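Local coordinates for protein transcription factor inhibitor I-kappa-B-beta (Mus musculus, PDB 1OY3) that inhibits NF-kappa-B by forming a complex that traps it in the cytoplasm, although its unphosphorylated form can also accompany NF-kappa-B into the nucleus, at residues A48-A53 and V71-R76; R87-T92 and H168-M173; T227-A232 and P250-G255. One frame throughout, in Å; residues are numbered along the deposited sequence.

Interaction 1: residues A48-A53 and V71-R76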
ATOM      1  N   ALA C  48     -18.399  -2.420  -8.207  1.00 17.80           N
ATOM      2  CA  ALA C  48     -19.329  -3.066  -7.287  1.00 13.36           C
ATOM      3  C   ALA C  48     -18.618  -4.229  -6.591  1.00 12.18           C
ATOM      4  O   ALA C  48     -18.874  -4.517  -5.418  1.00 12.73           O
ATOM      5  CB  ALA C  48     -20.542  -3.576  -8.048  1.00 19.01           C
ATOM      6  N   LEU C  49     -17.724  -4.894  -7.324  1.00 14.94           N
ATOM      7  CA  LEU C  49     -16.976  -6.034  -6.785  1.00 13.70           C
ATOM      8  C   LEU C  49     -16.150  -5.553  -5.599  1.00  8.86           C
ATOM      9  O   LEU C  49     -16.169  -6.157  -4.542  1.00 18.13           O
ATOM     10  CB  LEU C  49     -16.027  -6.617  -7.846  1.00  3.85           C
ATOM     11  CG  LEU C  49     -15.848  -8.135  -7.962  1.00 13.24           C
ATOM     12  CD1 LEU C  49     -14.409  -8.462  -8.379  1.00  7.34           C
ATOM     13  CD2 LEU C  49     -16.185  -8.799  -6.656  1.00  9.36           C
ATOM     14  N   HIS C  50     -15.416  -4.461  -5.798  1.00 15.43           N
ATOM     15  CA  HIS C  50     -14.575  -3.880  -4.752  1.00 14.26           C
ATOM     16  C   HIS C  50     -15.397  -3.644  -3.493  1.00 11.57           C
ATOM     17  O   HIS C  50     -14.974  -3.956  -2.379  1.00  9.32           O
ATOM     18  CB  HIS C  50     -14.001  -2.531  -5.194  1.00  9.58           C
ATOM     19  CG  HIS C  50     -12.901  -2.621  -6.204  1.00 20.99           C
ATOM     20  ND1 HIS C  50     -12.934  -1.929  -7.399  1.00 12.73           N
ATOM     21  CD2 HIS C  50     -11.703  -3.248  -6.167  1.00 19.62           C
ATOM     22  CE1 HIS C  50     -11.802  -2.124  -8.051  1.00 20.90           C
ATOM     23  NE2 HIS C  50     -11.037  -2.921  -7.325  1.00 23.46           N
ATOM     24  N   LEU C  51     -16.573  -3.062  -3.676  1.00 16.12           N
ATOM     25  CA  LEU C  51     -17.442  -2.782  -2.543  1.00 15.01           C
ATOM     26  C   LEU C  51     -17.840  -4.063  -1.822  1.00 13.91           C
ATOM     27  O   LEU C  51     -17.807  -4.123  -0.601  1.00 15.83           O
ATOM     28  CB  LEU C  51     -18.693  -2.033  -3.022  1.00 16.04           C
ATOM     29  CG  LEU C  51     -18.370  -0.632  -3.545  1.00 18.05           C
ATOM     30  CD1 LEU C  51     -19.617   0.017  -4.152  1.00 21.55           C
ATOM     31  CD2 LEU C  51     -17.808   0.202  -2.407  1.00 16.05           C
ATOM     32  N   ALA C  52     -18.210  -5.083  -2.589  1.00 10.37           N
ATOM     33  CA  ALA C  52     -18.633  -6.358  -2.033  1.00 15.84           C
ATOM     34  C   ALA C  52     -17.480  -6.991  -1.248  1.00 17.22           C
ATOM     35  O   ALA C  52     -17.690  -7.570  -0.174  1.00 17.32           O
ATOM     36  CB  ALA C  52     -19.086  -7.293  -3.165  1.00 17.54           C
ATOM     37  N   ALA C  53     -16.270  -6.866  -1.785  1.00 13.06           N
ATOM     38  CA  ALA C  53     -15.083  -7.420  -1.135  1.00 14.72           C
ATOM     39  C   ALA C  53     -14.804  -6.746   0.208  1.00 12.52           C
ATOM     40  O   ALA C  53     -14.500  -7.412   1.200  1.00 16.45           O
ATOM     41  CB  ALA C  53     -13.871  -7.277  -2.046  1.00  9.26           C
ATOM     42  N   VAL C  71     -12.008  -8.902 -12.409  1.00 25.73           N
ATOM     43  CA  VAL C  71     -11.327  -9.178 -11.157  1.00 25.11           C
ATOM     44  C   VAL C  71      -9.956  -8.503 -11.021  1.00 24.82           C
ATOM     45  O   VAL C  71      -9.324  -8.573  -9.969  1.00 25.91           O
ATOM     46  CB  VAL C  71     -11.198 -10.709 -10.967  1.00 22.85           C
ATOM     47  CG1 VAL C  71     -10.047 -11.255 -11.800  1.00 20.60           C
ATOM     48  CG2 VAL C  71     -11.032 -11.034  -9.521  1.00 29.51           C
ATOM     49  N   LEU C  72      -9.499  -7.851 -12.080  1.00 22.20           N
ATOM     50  CA  LEU C  72      -8.206  -7.173 -12.052  1.00 24.35           C
ATOM     51  C   LEU C  72      -8.353  -5.666 -11.945  1.00 21.86           C
ATOM     52  O   LEU C  72      -7.371  -4.963 -11.728  1.00 24.97           O
ATOM     53  CB  LEU C  72      -7.385  -7.515 -13.303  1.00 18.48           C
ATOM     54  CG  LEU C  72      -6.949  -8.973 -13.450  1.00 27.47           C
ATOM     55  CD1 LEU C  72      -6.018  -9.104 -14.641  1.00 21.56           C
ATOM     56  CD2 LEU C  72      -6.234  -9.434 -12.190  1.00 27.22           C
ATOM     57  N   VAL C  73      -9.571  -5.166 -12.105  1.00 21.94           N
ATOM     58  CA  VAL C  73      -9.796  -3.729 -12.018  1.00 22.09           C
ATOM     59  C   VAL C  73      -9.243  -3.257 -10.682  1.00 20.60           C
ATOM     60  O   VAL C  73      -9.371  -3.946  -9.678  1.00 23.83           O
ATOM     61  CB  VAL C  73     -11.308  -3.384 -12.116  1.00 24.28           C
ATOM     62  CG1 VAL C  73     -11.508  -1.873 -12.041  1.00 22.40           C
ATOM     63  CG2 VAL C  73     -11.881  -3.932 -13.430  1.00 19.22           C
ATOM     64  N   ALA C  74      -8.609  -2.092 -10.677  1.00 20.54           N
ATOM     65  CA  ALA C  74      -8.030  -1.552  -9.454  1.00 21.15           C
ATOM     66  C   ALA C  74      -8.652  -0.220  -9.064  1.00 17.98           C
ATOM     67  O   ALA C  74      -8.944   0.610  -9.918  1.00 22.88           O
ATOM     68  CB  ALA C  74      -6.532  -1.372  -9.633  1.00 21.51           C
ATOM     69  N   GLU C  75      -8.859  -0.019  -7.770  1.00 15.87           N
ATOM     70  CA  GLU C  75      -9.402   1.242  -7.303  1.00 18.82           C
ATOM     71  C   GLU C  75      -8.267   2.249  -7.139  1.00 18.56           C
ATOM     72  O   GLU C  75      -7.160   2.015  -7.630  1.00 23.14           O
ATOM     73  CB  GLU C  75     -10.174   1.037  -5.995  1.00 17.95           C
ATOM     74  CG  GLU C  75      -9.509   0.146  -4.978  1.00 23.51           C
ATOM     75  CD  GLU C  75      -8.434   0.861  -4.192  1.00 18.99           C
ATOM     76  OE1 GLU C  75      -7.269   0.882  -4.632  1.00 19.25           O
ATOM     77  OE2 GLU C  75      -8.774   1.414  -3.135  1.00 17.46           O
ATOM     78  N   ARG C  76      -8.538   3.349  -6.440  1.00 22.13           N
ATOM     79  CA  ARG C  76      -7.575   4.432  -6.238  1.00 20.87           C
ATOM     80  C   ARG C  76      -6.175   4.050  -5.774  1.00 22.13           C
ATOM     81  O   ARG C  76      -5.203   4.659  -6.217  1.00 21.12           O
ATOM     82  CB  ARG C  76      -8.139   5.463  -5.265  1.00 24.95           C
ATOM     83  CG  ARG C  76      -8.366   4.937  -3.861  1.00 26.60           C
ATOM     84  CD  ARG C  76      -8.885   6.042  -2.943  1.00 33.48           C
ATOM     85  NE  ARG C  76      -9.605   5.514  -1.786  1.00 37.35           N
ATOM     86  CZ  ARG C  76     -10.572   4.600  -1.866  1.00 37.89           C
ATOM     87  NH1 ARG C  76     -10.929   4.109  -3.047  1.00 30.01           N
ATOM     88  NH2 ARG C  76     -11.185   4.179  -0.771  1.00 35.16           N
TER
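Leu-49 and His-50, in the first turn of helix 48-55, face the irregular chain 71-76: the CA atoms of Leu-49 and Val-71 lie 7.8 Å apart, and those of His-50 and Glu-75 7.7 Å. His-50 bridges this gap. Its CG stands anti to the carbonyl carbon (chi1 -74°), and NE2 makes a weak hydrogen bond to Val-73 O at 3.1 Å; the N-H...O angle of 128° is far from straight, although the oxygen lies near the ring plane. Glu-75 CB sits over one face of the imidazole, 4.2 Å from its centroid, a CH-pi contact, while Val-73 CG1 approaches His-50 CE1 at 4.0 Å. Next to this, Leu-49 CD1 meets Val-71 CG2 at 4.4 Å. Glu-75 OE1 turns from the ring and accepts a hydrogen bond from His-79 N.

Thr-47 to His-50 form the Thr-Ala-Leu-His version of the ankyrin Thr-Pro-Leu-His signature. NE2 of His-50 has a second weak bond, to His-79 O. Both nitrogens of a buried ring are thereby used, consistent with a neutral imidazole protonated on NE2; ND1 accepts from Thr-47 N, while the link from NE2 to the loop rests on two weak bonds.

Interaction 2: residues R87-T92 and H168-M173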
ATOM      1  N   ARG C  87      -7.242  -7.194   3.203  1.00 20.65           N
ATOM      2  CA  ARG C  87      -7.055  -6.098   4.148  1.00 21.87           C
ATOM      3  C   ARG C  87      -8.087  -6.202   5.256  1.00 18.43           C
ATOM      4  O   ARG C  87      -7.864  -5.744   6.373  1.00 20.18           O
ATOM      5  CB  ARG C  87      -7.218  -4.752   3.435  1.00 26.46           C
ATOM      6  CG  ARG C  87      -6.428  -4.616   2.151  1.00 35.06           C
ATOM      7  CD  ARG C  87      -6.759  -3.298   1.459  1.00 40.75           C
ATOM      8  NE  ARG C  87      -6.265  -2.138   2.197  1.00 37.94           N
ATOM      9  CZ  ARG C  87      -6.782  -0.918   2.102  1.00 41.70           C
ATOM     10  NH1 ARG C  87      -7.819  -0.693   1.307  1.00 43.38           N
ATOM     11  NH2 ARG C  87      -6.250   0.082   2.790  1.00 43.07           N
ATOM     12  N   VAL C  88      -9.215  -6.821   4.939  1.00 18.09           N
ATOM     13  CA  VAL C  88     -10.294  -6.974   5.901  1.00 20.03           C
ATOM     14  C   VAL C  88     -10.527  -8.421   6.286  1.00 20.01           C
ATOM     15  O   VAL C  88     -11.602  -8.768   6.773  1.00 15.38           O
ATOM     16  CB  VAL C  88     -11.613  -6.400   5.344  1.00 20.86           C
ATOM     17  CG1 VAL C  88     -11.382  -4.984   4.832  1.00 19.68           C
ATOM     18  CG2 VAL C  88     -12.139  -7.295   4.234  1.00 17.20           C
ATOM     19  N   ARG C  89      -9.524  -9.269   6.073  1.00 22.94           N
ATOM     20  CA  ARG C  89      -9.647 -10.682   6.435  1.00 23.51           C
ATOM     21  C   ARG C  89     -10.901 -11.356   5.881  1.00 22.09           C
ATOM     22  O   ARG C  89     -11.476 -12.227   6.536  1.00 24.37           O
ATOM     23  CB  ARG C  89      -9.633 -10.824   7.962  1.00 30.12           C
ATOM     24  CG  ARG C  89      -8.278 -10.561   8.612  1.00 34.36           C
ATOM     25  CD  ARG C  89      -8.397 -10.418  10.128  1.00 43.16           C
ATOM     26  NE  ARG C  89      -7.214 -10.920  10.826  1.00 49.57           N
ATOM     27  CZ  ARG C  89      -7.050 -12.187  11.200  1.00 52.78           C
ATOM     28  NH1 ARG C  89      -7.996 -13.085  10.946  1.00 54.54           N
ATOM     29  NH2 ARG C  89      -5.943 -12.560  11.829  1.00 55.66           N
ATOM     30  N   ALA C  90     -11.325 -10.955   4.683  1.00 19.79           N
ATOM     31  CA  ALA C  90     -12.497 -11.549   4.043  1.00 18.67           C
ATOM     32  C   ALA C  90     -12.097 -12.865   3.384  1.00 18.53           C
ATOM     33  O   ALA C  90     -12.089 -12.989   2.151  1.00 16.55           O
ATOM     34  CB  ALA C  90     -13.072 -10.593   2.997  1.00 17.77           C
ATOM     35  N   HIS C  91     -11.769 -13.844   4.222  1.00 14.56           N
ATOM     36  CA  HIS C  91     -11.344 -15.166   3.777  1.00 16.03           C
ATOM     37  C   HIS C  91     -12.252 -15.844   2.762  1.00 17.99           C
ATOM     38  O   HIS C  91     -11.770 -16.358   1.737  1.00  9.17           O
ATOM     39  CB  HIS C  91     -11.192 -16.091   4.980  1.00 19.65           C
ATOM     40  CG  HIS C  91     -10.238 -15.583   6.010  1.00 20.26           C
ATOM     41  ND1 HIS C  91      -8.916 -15.324   5.732  1.00 26.42           N
ATOM     42  CD2 HIS C  91     -10.418 -15.271   7.315  1.00 23.44           C
ATOM     43  CE1 HIS C  91      -8.321 -14.872   6.822  1.00 26.12           C
ATOM     44  NE2 HIS C  91      -9.209 -14.831   7.795  1.00 25.87           N
ATOM     45  N   THR C  92     -13.556 -15.870   3.050  1.00 11.58           N
ATOM     46  CA  THR C  92     -14.497 -16.512   2.151  1.00 12.92           C
ATOM     47  C   THR C  92     -14.575 -15.796   0.791  1.00 12.78           C
ATOM     48  O   THR C  92     -14.710 -16.436  -0.250  1.00 16.45           O
ATOM     49  CB  THR C  92     -15.898 -16.618   2.805  1.00 15.63           C
ATOM     50  OG1 THR C  92     -16.312 -15.336   3.285  1.00 15.04           O
ATOM     51  CG2 THR C  92     -15.860 -17.590   3.965  1.00 15.80           C
ATOM     52  N   HIS C 168      -0.834  -7.864   7.238  1.00 18.06           N
ATOM     53  CA  HIS C 168      -1.929  -7.915   8.190  1.00 19.22           C
ATOM     54  C   HIS C 168      -1.924  -9.157   9.063  1.00 17.75           C
ATOM     55  O   HIS C 168      -2.937  -9.478   9.669  1.00 21.64           O
ATOM     56  CB  HIS C 168      -3.284  -7.817   7.482  1.00 24.10           C
ATOM     57  CG  HIS C 168      -3.550  -6.482   6.856  1.00 18.28           C
ATOM     58  ND1 HIS C 168      -2.816  -5.998   5.793  1.00 22.36           N
ATOM     59  CD2 HIS C 168      -4.477  -5.535   7.137  1.00 19.17           C
ATOM     60  CE1 HIS C 168      -3.282  -4.811   5.445  1.00 18.06           C
ATOM     61  NE2 HIS C 168      -4.288  -4.506   6.245  1.00 21.93           N
ATOM     62  N   LYS C 169      -0.791  -9.851   9.133  1.00 20.09           N
ATOM     63  CA  LYS C 169      -0.664 -11.040   9.975  1.00 21.71           C
ATOM     64  C   LYS C 169      -1.901 -11.928   9.864  1.00 22.76           C
ATOM     65  O   LYS C 169      -2.468 -12.354  10.870  1.00 24.10           O
ATOM     66  CB  LYS C 169      -0.475 -10.619  11.438  1.00 22.86           C
ATOM     67  CG  LYS C 169       0.584  -9.536  11.650  1.00 25.57           C
ATOM     68  CD  LYS C 169       0.670  -9.110  13.121  1.00 32.58           C
ATOM     69  CE  LYS C 169      -0.691  -8.653  13.647  1.00 38.77           C
ATOM     70  NZ  LYS C 169      -0.699  -8.322  15.109  1.00 41.68           N
ATOM     71  N   ASP C 170      -2.311 -12.209   8.632  1.00 20.46           N
ATOM     72  CA  ASP C 170      -3.487 -13.026   8.386  1.00 20.31           C
ATOM     73  C   ASP C 170      -3.062 -14.426   7.923  1.00 18.96           C
ATOM     74  O   ASP C 170      -2.915 -14.689   6.728  1.00 15.42           O
ATOM     75  CB  ASP C 170      -4.348 -12.328   7.339  1.00 24.70           C
ATOM     76  CG  ASP C 170      -5.691 -12.986   7.157  1.00 28.11           C
ATOM     77  OD1 ASP C 170      -6.583 -12.339   6.574  1.00 32.95           O
ATOM     78  OD2 ASP C 170      -5.849 -14.145   7.589  1.00 30.95           O
ATOM     79  N   ALA C 171      -2.865 -15.317   8.890  1.00 15.62           N
ATOM     80  CA  ALA C 171      -2.429 -16.679   8.631  1.00 16.91           C
ATOM     81  C   ALA C 171      -3.408 -17.433   7.742  1.00 16.16           C
ATOM     82  O   ALA C 171      -3.007 -18.127   6.810  1.00 14.39           O
ATOM     83  CB  ALA C 171      -2.245 -17.415   9.952  1.00 16.64           C
ATOM     84  N   GLU C 172      -4.692 -17.302   8.046  1.00 17.08           N
ATOM     85  CA  GLU C 172      -5.718 -17.960   7.265  1.00 14.88           C
ATOM     86  C   GLU C 172      -5.648 -17.504   5.800  1.00 15.14           C
ATOM     87  O   GLU C 172      -5.729 -18.326   4.875  1.00 13.56           O
ATOM     88  CB  GLU C 172      -7.095 -17.650   7.841  1.00 23.63           C
ATOM     89  CG  GLU C 172      -7.941 -18.885   8.056  1.00 33.05           C
ATOM     90  CD  GLU C 172      -7.766 -19.900   6.941  1.00 41.12           C
ATOM     91  OE1 GLU C 172      -8.066 -19.569   5.774  1.00 47.96           O
ATOM     92  OE2 GLU C 172      -7.323 -21.029   7.235  1.00 42.42           O
ATOM     93  N   MET C 173      -5.484 -16.203   5.582  1.00 13.63           N
ATOM     94  CA  MET C 173      -5.414 -15.695   4.210  1.00 16.02           C
ATOM     95  C   MET C 173      -4.130 -16.154   3.523  1.00 14.44           C
ATOM     96  O   MET C 173      -4.129 -16.434   2.325  1.00 14.95           O
ATOM     97  CB  MET C 173      -5.489 -14.164   4.166  1.00  8.12           C
ATOM     98  CG  MET C 173      -5.661 -13.635   2.722  1.00 13.42           C
ATOM     99  SD  MET C 173      -7.277 -14.094   1.982  1.00 16.74           S
ATOM    100  CE  MET C 173      -8.282 -12.745   2.681  1.00 14.58           C
TER
HETATM  101  O   HOH W   1      -4.035 -15.211  11.986  1.00 29.87           O
HETATM  102  O   HOH W   2      -6.531  -9.377   6.428  1.00 31.87           O
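Arg-87, Arg-89 and His-91 lie opposite His-168, Asp-170 and Met-173 in register, the CA atoms of Arg-87 and His-168 being 6.8 Å apart and those of His-91 and Met-173 6.0 Å. The pairing stacks equivalent inter-helix turns of two ankyrin repeats, ANK 3 and ANK 4, against each other. Lys-169, with positive phi, is the C-prime residue of a Schellman motif, and Asp-170 is the N-cap of helix 171-180. Its OD2 accepts the capping bond from Met-173 N, though this oxygen is less surely placed, being modelled too close to the His-91 ring.

At one end Arg-87 CA lies over the face of the His-168 ring, 4.0 Å from the centroid and 21° off the normal; ND1 of that ring is held by Val-164 O. At the other, the His-91 ring has Arg-89 O over one face and Glu-172 CB over the opposite face, CB being 3.6 Å from the centroid; which way round the ring sits is doubtful. Met-173 is folded at chi2 and chi3, and its CE comes to 3.9 Å from Ala-90 O. The planes of the Arg-89 guanidinium and Asp-170 carboxylate are 12° apart, but OD2 lies over the guanidinium face, 4.1 Å from NH1, leaving at most a long-range attraction of opposite charges. A water bridges the segments, accepting weakly from Arg-89 N and donating to Asp-170 OD1 at 3.0 Å.

Interaction 3: residues T227-A232 and P250-G255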
ATOM      1  N   THR C 227      18.871 -10.202   5.594  1.00 29.92           N
ATOM      2  CA  THR C 227      18.010 -11.370   5.429  1.00 28.52           C
ATOM      3  C   THR C 227      16.916 -11.379   6.491  1.00 24.60           C
ATOM      4  O   THR C 227      16.917 -10.559   7.413  1.00 26.32           O
ATOM      5  CB  THR C 227      18.806 -12.667   5.602  1.00 27.38           C
ATOM      6  OG1 THR C 227      19.342 -12.704   6.931  1.00 28.04           O
ATOM      7  CG2 THR C 227      19.940 -12.740   4.607  1.00 26.65           C
ATOM      8  N   PRO C 228      15.965 -12.318   6.379  1.00 23.73           N
ATOM      9  CA  PRO C 228      14.892 -12.379   7.373  1.00 26.23           C
ATOM     10  C   PRO C 228      15.438 -12.644   8.774  1.00 26.70           C
ATOM     11  O   PRO C 228      14.964 -12.061   9.755  1.00 23.04           O
ATOM     12  CB  PRO C 228      14.020 -13.520   6.861  1.00 24.14           C
ATOM     13  CG  PRO C 228      14.176 -13.398   5.372  1.00 24.24           C
ATOM     14  CD  PRO C 228      15.661 -13.189   5.227  1.00 24.71           C
ATOM     15  N   LEU C 229      16.441 -13.519   8.865  1.00 29.11           N
ATOM     16  CA  LEU C 229      17.043 -13.849  10.156  1.00 32.26           C
ATOM     17  C   LEU C 229      17.746 -12.615  10.696  1.00 29.66           C
ATOM     18  O   LEU C 229      17.540 -12.224  11.844  1.00 31.54           O
ATOM     19  CB  LEU C 229      18.064 -14.983  10.013  1.00 33.77           C
ATOM     20  CG  LEU C 229      18.288 -15.876  11.246  1.00 38.91           C
ATOM     21  CD1 LEU C 229      19.502 -16.759  10.997  1.00 37.07           C
ATOM     22  CD2 LEU C 229      18.487 -15.049  12.507  1.00 39.96           C
ATOM     23  N   GLY C 230      18.585 -12.016   9.854  1.00 31.15           N
ATOM     24  CA  GLY C 230      19.312 -10.821  10.243  1.00 30.96           C
ATOM     25  C   GLY C 230      18.340  -9.764  10.721  1.00 29.82           C
ATOM     26  O   GLY C 230      18.627  -9.002  11.643  1.00 29.00           O
ATOM     27  N   SER C 231      17.171  -9.726  10.089  1.00 30.27           N
ATOM     28  CA  SER C 231      16.155  -8.764  10.464  1.00 30.30           C
ATOM     29  C   SER C 231      15.533  -9.178  11.785  1.00 28.29           C
ATOM     30  O   SER C 231      15.324  -8.346  12.666  1.00 29.28           O
ATOM     31  CB  SER C 231      15.074  -8.680   9.381  1.00 33.90           C
ATOM     32  OG  SER C 231      14.084  -7.731   9.735  1.00 42.58           O
ATOM     33  N   ALA C 232      15.243 -10.471  11.922  1.00 26.59           N
ATOM     34  CA  ALA C 232      14.633 -10.993  13.143  1.00 28.64           C
ATOM     35  C   ALA C 232      15.501 -10.777  14.383  1.00 31.34           C
ATOM     36  O   ALA C 232      14.979 -10.614  15.492  1.00 27.78           O
ATOM     37  CB  ALA C 232      14.316 -12.477  12.978  1.00 21.86           C
ATOM     38  N   PRO C 250      20.627 -19.372   7.059  1.00 49.34           N
ATOM     39  CA  PRO C 250      22.027 -19.093   7.402  1.00 50.23           C
ATOM     40  C   PRO C 250      22.114 -17.917   8.376  1.00 50.97           C
ATOM     41  O   PRO C 250      21.235 -17.055   8.395  1.00 48.23           O
ATOM     42  CB  PRO C 250      22.653 -18.775   6.048  1.00 49.76           C
ATOM     43  CG  PRO C 250      21.875 -19.648   5.116  1.00 52.77           C
ATOM     44  CD  PRO C 250      20.454 -19.431   5.598  1.00 51.67           C
ATOM     45  N   GLU C 251      23.170 -17.892   9.184  1.00 54.18           N
ATOM     46  CA  GLU C 251      23.346 -16.825  10.165  1.00 56.09           C
ATOM     47  C   GLU C 251      23.792 -15.524   9.475  1.00 58.23           C
ATOM     48  O   GLU C 251      24.575 -15.549   8.521  1.00 56.23           O
ATOM     49  CB  GLU C 251      24.369 -17.254  11.223  1.00 55.42           C
ATOM     50  CG  GLU C 251      24.182 -16.587  12.586  1.00 54.26           C
ATOM     51  CD  GLU C 251      23.032 -17.185  13.391  1.00 53.96           C
ATOM     52  OE1 GLU C 251      22.637 -16.571  14.408  1.00 50.27           O
ATOM     53  OE2 GLU C 251      22.533 -18.273  13.018  1.00 52.04           O
ATOM     54  N   PRO C 252      23.286 -14.372   9.950  1.00 60.69           N
ATOM     55  CA  PRO C 252      23.584 -13.031   9.427  1.00 64.70           C
ATOM     56  C   PRO C 252      25.073 -12.667   9.372  1.00 69.78           C
ATOM     57  O   PRO C 252      25.893 -13.237  10.094  1.00 69.73           O
ATOM     58  CB  PRO C 252      22.808 -12.115  10.372  1.00 63.18           C
ATOM     59  CG  PRO C 252      21.660 -12.965  10.799  1.00 62.03           C
ATOM     60  CD  PRO C 252      22.315 -14.289  11.056  1.00 60.60           C
ATOM     61  N   GLU C 253      25.407 -11.703   8.515  1.00 75.38           N
ATOM     62  CA  GLU C 253      26.787 -11.253   8.353  1.00 80.67           C
ATOM     63  C   GLU C 253      27.041  -9.889   8.985  1.00 83.38           C
ATOM     64  O   GLU C 253      26.862  -8.855   8.341  1.00 83.91           O
ATOM     65  CB  GLU C 253      27.165 -11.182   6.870  1.00 82.16           C
ATOM     66  CG  GLU C 253      27.278 -12.522   6.164  1.00 85.82           C
ATOM     67  CD  GLU C 253      25.932 -13.150   5.863  1.00 88.35           C
ATOM     68  OE1 GLU C 253      25.227 -13.557   6.812  1.00 89.37           O
ATOM     69  OE2 GLU C 253      25.577 -13.233   4.668  1.00 88.67           O
ATOM     70  N   ASP C 254      27.471  -9.897  10.243  1.00 85.98           N
ATOM     71  CA  ASP C 254      27.766  -8.666  10.968  1.00 89.04           C
ATOM     72  C   ASP C 254      26.745  -7.569  10.670  1.00 90.80           C
ATOM     73  O   ASP C 254      25.540  -7.813  10.677  1.00 91.53           O
ATOM     74  CB  ASP C 254      29.174  -8.184  10.618  1.00 88.83           C
ATOM     75  N   GLY C 255      27.238  -6.362  10.409  1.00 92.29           N
ATOM     76  CA  GLY C 255      26.377  -5.224  10.109  1.00 92.38           C
ATOM     77  C   GLY C 255      27.222  -4.017   9.714  1.00 92.23           C
ATOM     78  O   GLY C 255      28.459  -4.169   9.637  1.00 92.00           O
TER
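Leu-229 reaches the chain around Pro-252 because its CG is anti to the backbone N (chi1 -152°) and its CD1 anti to CA (chi2 -170°), which extends the branch from the helix toward 250-255. CD1 then lies 3.1 Å from Pro-250 O, a close approach of a methyl to a carbonyl, and 3.7 Å from Pro-252 CD. Glu-251 OE2 also comes to 3.9 Å from this methyl. The leucine side chain and the proline ring cross at about a right angle, and CD2 touches the ring's CG and CD more distantly.

The backbone of Pro-250, Glu-251 and Pro-252 is extended in a polyproline II-like conformation and passes the first turn of helix 228-233; beyond Pro-252 the chain becomes poorly ordered. Gly-230 is where the chains come nearest, its CA 4.9 Å from that of Pro-252. With no side chain intervening, Pro-252 CG rests on Gly-230 CA at 3.2 Å, a tight fit. Thr-227 to Gly-230 are the Thr-Pro-Leu-Gly form of the ankyrin Thr-Pro-Leu-His signature, and Thr-227 caps the turn, OG1 accepting from Gly-230 N at 3.1 Å with an N-H...O angle of 163°.

Leu-229 also touches Leu-244 and Arg-245 of helix 238-246. Residues 250-252 thus lie against helix 228-233, both within ANK 6, with no hydrogen bond across the two segments; lacking directional bonds, the fit depends on shape at Leu-229, Gly-230 and Pro-252.

Overall arrangement
Interactions 1 and 3 share a plan: helix 48-55 meets the loop after helix 58-66, and helix 228-233 the chain after helix 238-246, with 17 residues between the segments in each. Their chemistry differs at the fourth position of the signature, where His-50 bonds polar backbone but Gly-230 simply receives a proline ring. Interaction 2 instead joins turns of successive repeats, buries about twice the area of either, 411 Å² against 203 and 201 Å², and involves water. It abuts interaction 1 through Ala-53 O, which touches Val-88 and Ala-90. All three are partly buried, but interactions 1 and 2 are centred 11 and 8 Å from the chain's centre, interaction 3 29 Å out at the C-terminal end, with two of five touching residues exposed.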